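Local atomic coordinates of uncharacterized protein, DUF633, LMOf2365_1472 (Listeria monocytogenes str. 4b F2365, PDB entry 3GNL), a protein that is of uncharacterised function but probably methylates N1 of adenine 22 in tRNA, using S-adenosylmethionine as in other class I methyltransferases. Residues 48-53 and 74-79; 134-139 and 166-171. All blocks are in the same frame, centred on the assembly; numbering follows the deposited sequence.

In the fold
From the N terminus the chain lays down strand 23-28 and helix 34-41, then strand 45-52. Helix 55-67 carries it to strand 74-78, and interaction 1 closes this loop as a parallel strand pair at one edge of the mixed sheet. After strands 93-99 and 120-125 comes helix 129-139. The hairpin of strands 141-151 and 154-163 leads into the loop 166-171, which returns to the helix and closes interaction 2. The two loops follow in series and neither nest nor cross; the centres of interactions 1 and 2 are 29 Å apart. One ties the outermost parallel strand to the sheet; the other fastens the end of a flanking helix to the segment preceding helix 172-177.

Interaction 1: residues 48-53 and 74-79; sequences AIAGEV and IDVRKG
The guanidinium of R77 carries the CD1 methyl of I49 over one face, 3.6 Å above the plane and offset toward the rim, while D75 OD2 lies at its edge. R77 CG is anti to the carbonyl carbon (chi1 -63°), and the chain then runs extended to NE, crossing the I49 side chain obliquely. I49 CD1 approaches R77 NH1 to 3.7 Å, and CG2 touches R77 CD. At the edge R77 NH2 donates to D75 OD2 at 3.0 Å, a salt bridge between residues two apart on one strand; the oxygen is met on its anti side. R77 NH1 turns to D89, a second carboxylate partner, and to the carbonyl of V84.

Below this layer the strands run parallel, A48 paired with I74 through E52 with K78. Five backbone hydrogen bonds alternate between them: D75 N to A48 O, A50 N to D75 O, R77 N to A50 O, E52 N to R77 O and G79 N to E52 O. On the other face A48, A50, I74 and V76 form an apolar patch: A48 CB meets I74 CG1 at 4.1 Å, and A50 CB meets V76 CG2 at 4.3 Å. E52 and K78 follow on this face toward the C-terminal ends. Helix 34-41 packs on A48 and I74; helix 55-67, the connection of the beta-alpha-beta crossover in this Rossmann-like sheet, packs on V76 and E52. A water donates to V53 O and is weakly bonded to K78 NZ, whose salt bridge is to D55.

The apolar patch thus gives way to charge at E52 and K78, whereas on the I49 side an aliphatic chain lies against a cation. Two carboxylates probably offset the charge of R77 and, with the V84 carbonyl, restrict rotation of its planar group.

Interaction 2: residues 134-139 and 166-171; sequences EWSEQN and KPVTWT
S136 and E137, on the last turns of helix 129-139, hold W170 at two points and so fasten the loop 166-171 to one flank of the Rossmann-like methyltransferase fold. This loop leads from the antiparallel end of the sheet to helix 172-177.

Two hydrogen bonds cross the contact. The indole W170 NE1 donates to S136 OG at 2.9 Å, with the oxygen at the ring edge and only 3° from its plane. S136 OG sits between the staggered positions (chi1 134°) and is also hydrogen-bonded to the carbonyl of W141, so this buried hydroxyl links the loop to the start of strand 141-151. The second bond goes to the backbone: W170 N donates to E137 OE2 at 2.9 Å, nearly straight at 166°. E137 CG is anti to its backbone N, and the chain continues extended, carrying the carboxylate out to the loop. The preceding part of the loop is anchored separately, V168 N to N140 OD1.

Van der Waals contacts fill in around these bonds. V168 CG1 rests on one face of the W170 ring, 3.3 Å above the plane and offset toward the rim, with S136 OG 4.1 Å from the same methyl. E137 CB approaches W170 CD1 obliquely at 3.7 Å, and E137 CG lies 3.5 Å from V168 O. L142 and I143 of strand 141-151 also touch W170, while I175 of helix 172-177 packs on both E137 and W170.

Side chain and backbone of one tryptophan are thus gripped by adjacent helix residues, E137 OE2 approaching W170 CB to 3.7 Å beside the N-H it accepts.

Interaction 1: residues 48-53 and 74-79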
ATOM      1  N   ALA A  48      -0.780 -19.200   5.357  1.00 22.77           N
ATOM      2  CA  ALA A  48      -1.458 -17.933   5.084  1.00 21.89           C
ATOM      3  C   ALA A  48      -2.879 -17.921   5.595  1.00 23.02           C
ATOM      4  O   ALA A  48      -3.583 -18.930   5.507  1.00 23.50           O
ATOM      5  CB  ALA A  48      -1.472 -17.649   3.614  1.00 20.28           C
ATOM      6  N   ILE A  49      -3.318 -16.768   6.074  1.00 21.93           N
ATOM      7  CA  ILE A  49      -4.741 -16.429   6.224  1.00 22.81           C
ATOM      8  C   ILE A  49      -5.113 -15.574   5.013  1.00 21.77           C
ATOM      9  O   ILE A  49      -4.403 -14.601   4.707  1.00 22.52           O
ATOM     10  CB  ILE A  49      -4.985 -15.600   7.494  1.00 24.39           C
ATOM     11  CG1 ILE A  49      -4.590 -16.415   8.755  1.00 25.90           C
ATOM     12  CG2 ILE A  49      -6.426 -15.111   7.562  1.00 25.30           C
ATOM     13  CD1 ILE A  49      -4.472 -15.548  10.045  1.00 27.29           C
ATOM     14  N   ALA A  50      -6.173 -15.947   4.313  1.00 21.45           N
ATOM     15  CA  ALA A  50      -6.747 -15.075   3.295  1.00 20.41           C
ATOM     16  C   ALA A  50      -8.037 -14.483   3.841  1.00 23.09           C
ATOM     17  O   ALA A  50      -9.035 -15.197   4.004  1.00 22.97           O
ATOM     18  CB  ALA A  50      -6.970 -15.840   2.016  1.00 21.40           C
ATOM     19  N   GLY A  51      -8.024 -13.180   4.139  1.00 21.49           N
ATOM     20  CA  GLY A  51      -9.213 -12.515   4.713  1.00 21.96           C
ATOM     21  C   GLY A  51     -10.134 -11.940   3.660  1.00 22.71           C
ATOM     22  O   GLY A  51      -9.691 -11.444   2.644  1.00 22.33           O
ATOM     23  N   GLU A  52     -11.451 -12.016   3.855  1.00 21.06           N
ATOM     24  CA  GLU A  52     -12.405 -11.412   2.950  1.00 22.78           C
ATOM     25  C   GLU A  52     -13.533 -10.868   3.787  1.00 25.44           C
ATOM     26  O   GLU A  52     -13.818 -11.423   4.836  1.00 26.47           O
ATOM     27  CB  GLU A  52     -12.968 -12.411   1.922  1.00 23.23           C
ATOM     28  CG  GLU A  52     -11.882 -13.160   1.140  1.00 23.71           C
ATOM     29  CD  GLU A  52     -11.191 -12.291   0.152  1.00 26.05           C
ATOM     30  OE1 GLU A  52     -11.601 -11.139  -0.063  1.00 24.75           O
ATOM     31  OE2 GLU A  52     -10.183 -12.783  -0.425  1.00 24.90           O
ATOM     32  N   VAL A  53     -14.167  -9.775   3.340  1.00 25.04           N
ATOM     33  CA  VAL A  53     -15.251  -9.193   4.132  1.00 27.51           C
ATOM     34  C   VAL A  53     -16.657  -9.583   3.658  1.00 26.02           C
ATOM     35  O   VAL A  53     -17.575  -9.629   4.473  1.00 31.72           O
ATOM     36  CB  VAL A  53     -15.026  -7.677   4.395  1.00 28.16           C
ATOM     37  CG1 VAL A  53     -15.147  -6.894   3.109  1.00 28.33           C
ATOM     38  CG2 VAL A  53     -16.025  -7.145   5.420  1.00 29.36           C
ATOM     39  N   ILE A  74      -3.515 -22.877   4.044  1.00 24.53           N
ATOM     40  CA  ILE A  74      -4.187 -21.583   3.893  1.00 22.78           C
ATOM     41  C   ILE A  74      -5.598 -21.630   4.422  1.00 23.99           C
ATOM     42  O   ILE A  74      -6.426 -22.461   3.982  1.00 25.30           O
ATOM     43  CB  ILE A  74      -4.210 -21.099   2.450  1.00 21.24           C
ATOM     44  CG1 ILE A  74      -2.775 -21.103   1.858  1.00 21.24           C
ATOM     45  CG2 ILE A  74      -4.885 -19.733   2.372  1.00 21.94           C
ATOM     46  CD1 ILE A  74      -2.756 -20.801   0.420  1.00 22.00           C
ATOM     47  N   ASP A  75      -5.852 -20.757   5.384  1.00 24.89           N
ATOM     48  CA  ASP A  75      -7.152 -20.605   5.980  1.00 25.57           C
ATOM     49  C   ASP A  75      -7.806 -19.410   5.310  1.00 26.21           C
ATOM     50  O   ASP A  75      -7.242 -18.310   5.286  1.00 27.57           O
ATOM     51  CB  ASP A  75      -7.052 -20.299   7.477  1.00 27.62           C
ATOM     52  CG  ASP A  75      -6.611 -21.508   8.339  1.00 31.89           C
ATOM     53  OD1 ASP A  75      -6.691 -22.680   7.867  1.00 33.49           O
ATOM     54  OD2 ASP A  75      -6.195 -21.270   9.510  1.00 32.03           O
ATOM     55  N   VAL A  76      -8.975 -19.621   4.744  1.00 26.11           N
ATOM     56  CA  VAL A  76      -9.765 -18.516   4.235  1.00 24.57           C
ATOM     57  C   VAL A  76     -10.780 -18.153   5.290  1.00 28.57           C
ATOM     58  O   VAL A  76     -11.558 -19.006   5.749  1.00 27.20           O
ATOM     59  CB  VAL A  76     -10.440 -18.843   2.901  1.00 25.52           C
ATOM     60  CG1 VAL A  76     -11.222 -17.624   2.349  1.00 24.18           C
ATOM     61  CG2 VAL A  76      -9.396 -19.353   1.900  1.00 26.03           C
ATOM     62  N   ARG A  77     -10.768 -16.887   5.690  1.00 27.59           N
ATOM     63  CA  ARG A  77     -11.627 -16.419   6.748  1.00 26.61           C
ATOM     64  C   ARG A  77     -12.431 -15.167   6.379  1.00 28.71           C
ATOM     65  O   ARG A  77     -11.909 -14.247   5.728  1.00 28.03           O
ATOM     66  CB  ARG A  77     -10.781 -16.105   7.964  1.00 25.41           C
ATOM     67  CG  ARG A  77     -10.066 -17.337   8.532  1.00 26.13           C
ATOM     68  CD  ARG A  77      -9.272 -16.998   9.775  1.00 27.13           C
ATOM     69  NE  ARG A  77      -8.328 -18.073  10.139  1.00 27.96           N
ATOM     70  CZ  ARG A  77      -7.456 -18.006  11.145  1.00 28.31           C
ATOM     71  NH1 ARG A  77      -7.335 -16.900  11.898  1.00 30.73           N
ATOM     72  NH2 ARG A  77      -6.641 -19.037  11.396  1.00 29.85           N
ATOM     73  N   LYS A  78     -13.698 -15.145   6.782  1.00 28.60           N
ATOM     74  CA  LYS A  78     -14.569 -13.977   6.621  1.00 31.29           C
ATOM     75  C   LYS A  78     -14.473 -13.051   7.837  1.00 33.14           C
ATOM     76  O   LYS A  78     -14.645 -13.481   8.985  1.00 32.88           O
ATOM     77  CB  LYS A  78     -16.012 -14.407   6.370  1.00 33.34           C
ATOM     78  CG  LYS A  78     -16.975 -13.223   6.173  1.00 34.56           C
ATOM     79  CD  LYS A  78     -17.843 -13.365   4.926  1.00 36.12           C
ATOM     80  CE  LYS A  78     -19.024 -14.314   5.139  1.00 36.30           C
ATOM     81  NZ  LYS A  78     -20.117 -14.154   4.115  1.00 35.30           N
ATOM     82  N   GLY A  79     -14.190 -11.775   7.572  1.00 32.25           N
ATOM     83  CA  GLY A  79     -14.060 -10.785   8.615  1.00 31.62           C
ATOM     84  C   GLY A  79     -13.714  -9.422   8.041  1.00 32.66           C
ATOM     85  O   GLY A  79     -13.182  -9.310   6.914  1.00 32.26           O
TER
HETATM   86  O   HOH W   1     -20.443 -10.903   4.296  1.00 39.97           O

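Interaction 2: residues 134-139 and 166-171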
ATOM      1  N   GLU A 134       2.295   8.631   6.905  1.00 19.62           N
ATOM      2  CA  GLU A 134       1.999   9.348   8.145  1.00 22.19           C
ATOM      3  C   GLU A 134       1.762   8.362   9.253  1.00 22.22           C
ATOM      4  O   GLU A 134       2.306   8.561  10.347  1.00 21.95           O
ATOM      5  CB  GLU A 134       0.802  10.293   8.006  1.00 24.76           C
ATOM      6  CG  GLU A 134       0.707  11.216   9.189  1.00 32.22           C
ATOM      7  CD  GLU A 134      -0.168  12.389   8.913  1.00 35.31           C
ATOM      8  OE1 GLU A 134      -1.311  12.193   8.427  1.00 37.43           O
ATOM      9  OE2 GLU A 134       0.320  13.515   9.172  1.00 37.08           O
ATOM     10  N   TRP A 135       0.976   7.317   8.979  1.00 20.02           N
ATOM     11  CA  TRP A 135       0.741   6.278   9.970  1.00 20.28           C
ATOM     12  C   TRP A 135       2.074   5.703  10.422  1.00 19.04           C
ATOM     13  O   TRP A 135       2.267   5.444  11.617  1.00 19.97           O
ATOM     14  CB  TRP A 135      -0.155   5.202   9.354  1.00 20.19           C
ATOM     15  CG  TRP A 135      -0.436   4.051  10.336  1.00 21.00           C
ATOM     16  CD1 TRP A 135      -1.458   3.963  11.214  1.00 22.57           C
ATOM     17  CD2 TRP A 135       0.353   2.876  10.483  1.00 22.44           C
ATOM     18  NE1 TRP A 135      -1.350   2.787  11.933  1.00 23.08           N
ATOM     19  CE2 TRP A 135      -0.228   2.119  11.529  1.00 22.37           C
ATOM     20  CE3 TRP A 135       1.526   2.416   9.875  1.00 23.79           C
ATOM     21  CZ2 TRP A 135       0.312   0.873  11.951  1.00 21.83           C
ATOM     22  CZ3 TRP A 135       2.060   1.184  10.287  1.00 24.03           C
ATOM     23  CH2 TRP A 135       1.435   0.434  11.319  1.00 22.91           C
ATOM     24  N   SER A 136       2.988   5.459   9.497  1.00 19.72           N
ATOM     25  CA  SER A 136       4.288   4.881   9.836  1.00 19.68           C
ATOM     26  C   SER A 136       5.034   5.764  10.838  1.00 21.35           C
ATOM     27  O   SER A 136       5.598   5.267  11.818  1.00 21.48           O
ATOM     28  CB  SER A 136       5.066   4.645   8.530  1.00 24.36           C
ATOM     29  OG  SER A 136       6.404   5.086   8.563  1.00 27.97           O
ATOM     30  N   GLU A 137       5.006   7.072  10.626  1.00 20.13           N
ATOM     31  CA  GLU A 137       5.614   7.999  11.551  1.00 20.35           C
ATOM     32  C   GLU A 137       4.888   7.999  12.900  1.00 19.76           C
ATOM     33  O   GLU A 137       5.586   7.931  13.929  1.00 21.84           O
ATOM     34  CB  GLU A 137       5.527   9.402  10.932  1.00 21.22           C
ATOM     35  CG  GLU A 137       6.034  10.505  11.828  1.00 20.97           C
ATOM     36  CD  GLU A 137       6.179  11.792  11.059  1.00 19.97           C
ATOM     37  OE1 GLU A 137       5.167  12.558  11.039  1.00 21.67           O
ATOM     38  OE2 GLU A 137       7.278  12.084  10.535  1.00 21.07           O
ATOM     39  N   GLN A 138       3.555   8.083  12.928  1.00 22.49           N
ATOM     40  CA  GLN A 138       2.776   8.120  14.197  1.00 23.69           C
ATOM     41  C   GLN A 138       2.936   6.857  15.013  1.00 25.21           C
ATOM     42  O   GLN A 138       2.866   6.904  16.240  1.00 27.02           O
ATOM     43  CB  GLN A 138       1.291   8.363  13.990  1.00 28.21           C
ATOM     44  CG  GLN A 138       0.933   9.764  13.566  1.00 32.02           C
ATOM     45  CD  GLN A 138      -0.517   9.863  13.168  1.00 35.89           C
ATOM     46  OE1 GLN A 138      -1.258   8.855  13.211  1.00 39.52           O
ATOM     47  NE2 GLN A 138      -0.954  11.059  12.764  1.00 37.40           N
ATOM     48  N   ASN A 139       3.157   5.734  14.338  1.00 23.40           N
ATOM     49  CA  ASN A 139       3.242   4.471  15.077  1.00 22.86           C
ATOM     50  C   ASN A 139       4.639   3.850  15.127  1.00 24.16           C
ATOM     51  O   ASN A 139       4.801   2.714  15.569  1.00 25.51           O
ATOM     52  CB  ASN A 139       2.208   3.514  14.505  1.00 23.48           C
ATOM     53  CG  ASN A 139       0.806   3.991  14.766  1.00 26.65           C
ATOM     54  OD1 ASN A 139       0.245   3.699  15.816  1.00 27.45           O
ATOM     55  ND2 ASN A 139       0.212   4.752  13.815  1.00 25.60           N
ATOM     56  N   LYS A 166      12.974   2.882  17.880  1.00 29.33           N
ATOM     57  CA  LYS A 166      13.432   4.267  17.796  1.00 29.89           C
ATOM     58  C   LYS A 166      12.335   5.100  17.108  1.00 28.96           C
ATOM     59  O   LYS A 166      11.609   4.549  16.262  1.00 26.77           O
ATOM     60  CB  LYS A 166      14.730   4.317  16.985  1.00 31.77           C
ATOM     61  CG  LYS A 166      15.956   3.873  17.796  1.00 37.10           C
ATOM     62  CD  LYS A 166      17.176   3.473  16.942  1.00 39.59           C
ATOM     63  CE  LYS A 166      17.656   4.516  15.912  1.00 41.58           C
ATOM     64  NZ  LYS A 166      18.057   5.888  16.439  1.00 42.42           N
ATOM     65  N   PRO A 167      12.200   6.394  17.466  1.00 27.18           N
ATOM     66  CA  PRO A 167      11.250   7.243  16.743  1.00 25.61           C
ATOM     67  C   PRO A 167      11.509   7.136  15.234  1.00 23.01           C
ATOM     68  O   PRO A 167      12.642   7.134  14.768  1.00 23.46           O
ATOM     69  CB  PRO A 167      11.574   8.651  17.248  1.00 26.97           C
ATOM     70  CG  PRO A 167      12.177   8.369  18.685  1.00 27.66           C
ATOM     71  CD  PRO A 167      12.951   7.146  18.503  1.00 27.19           C
ATOM     72  N   VAL A 168      10.403   7.043  14.491  1.00 20.76           N
ATOM     73  CA  VAL A 168      10.422   7.250  13.049  1.00 20.77           C
ATOM     74  C   VAL A 168       9.987   8.679  12.799  1.00 17.91           C
ATOM     75  O   VAL A 168       8.933   9.116  13.278  1.00 21.82           O
ATOM     76  CB  VAL A 168       9.516   6.229  12.367  1.00 20.82           C
ATOM     77  CG1 VAL A 168       9.457   6.465  10.856  1.00 20.71           C
ATOM     78  CG2 VAL A 168      10.045   4.798  12.609  1.00 22.32           C
ATOM     79  N   THR A 169      10.847   9.382  12.076  1.00 17.06           N
ATOM     80  CA  THR A 169      10.597  10.824  11.769  1.00 17.79           C
ATOM     81  C   THR A 169      10.907  11.098  10.308  1.00 17.43           C
ATOM     82  O   THR A 169      12.068  11.022   9.888  1.00 18.47           O
ATOM     83  CB  THR A 169      11.474  11.760  12.671  1.00 17.48           C
ATOM     84  OG1 THR A 169      12.864  11.523  12.407  1.00 18.99           O
ATOM     85  CG2 THR A 169      11.163  11.554  14.156  1.00 18.64           C
ATOM     86  N   TRP A 170       9.867  11.413   9.522  1.00 17.78           N
ATOM     87  CA  TRP A 170      10.084  11.633   8.097  1.00 17.79           C
ATOM     88  C   TRP A 170      10.162  13.119   7.786  1.00 18.17           C
ATOM     89  O   TRP A 170       9.817  13.921   8.607  1.00 19.93           O
ATOM     90  CB  TRP A 170       8.864  11.069   7.328  1.00 18.43           C
ATOM     91  CG  TRP A 170       8.690   9.557   7.437  1.00 18.39           C
ATOM     92  CD1 TRP A 170       7.567   8.915   7.838  1.00 19.01           C
ATOM     93  CD2 TRP A 170       9.705   8.552   7.212  1.00 17.28           C
ATOM     94  NE1 TRP A 170       7.790   7.542   7.833  1.00 19.83           N
ATOM     95  CE2 TRP A 170       9.082   7.290   7.472  1.00 18.33           C
ATOM     96  CE3 TRP A 170      11.055   8.572   6.810  1.00 18.40           C
ATOM     97  CZ2 TRP A 170       9.776   6.061   7.347  1.00 19.38           C
ATOM     98  CZ3 TRP A 170      11.745   7.320   6.671  1.00 18.87           C
ATOM     99  CH2 TRP A 170      11.076   6.093   6.949  1.00 18.55           C
ATOM    100  N   THR A 171      10.645  13.455   6.597  1.00 15.97           N
ATOM    101  CA  THR A 171      10.407  14.813   6.101  1.00 17.15           C
ATOM    102  C   THR A 171       9.051  14.813   5.364  1.00 18.65           C
ATOM    103  O   THR A 171       8.521  13.759   4.991  1.00 17.23           O
ATOM    104  CB  THR A 171      11.443  15.244   5.126  1.00 18.12           C
ATOM    105  OG1 THR A 171      11.409  14.381   3.965  1.00 17.59           O
ATOM    106  CG2 THR A 171      12.829  15.210   5.718  1.00 18.49           C
TER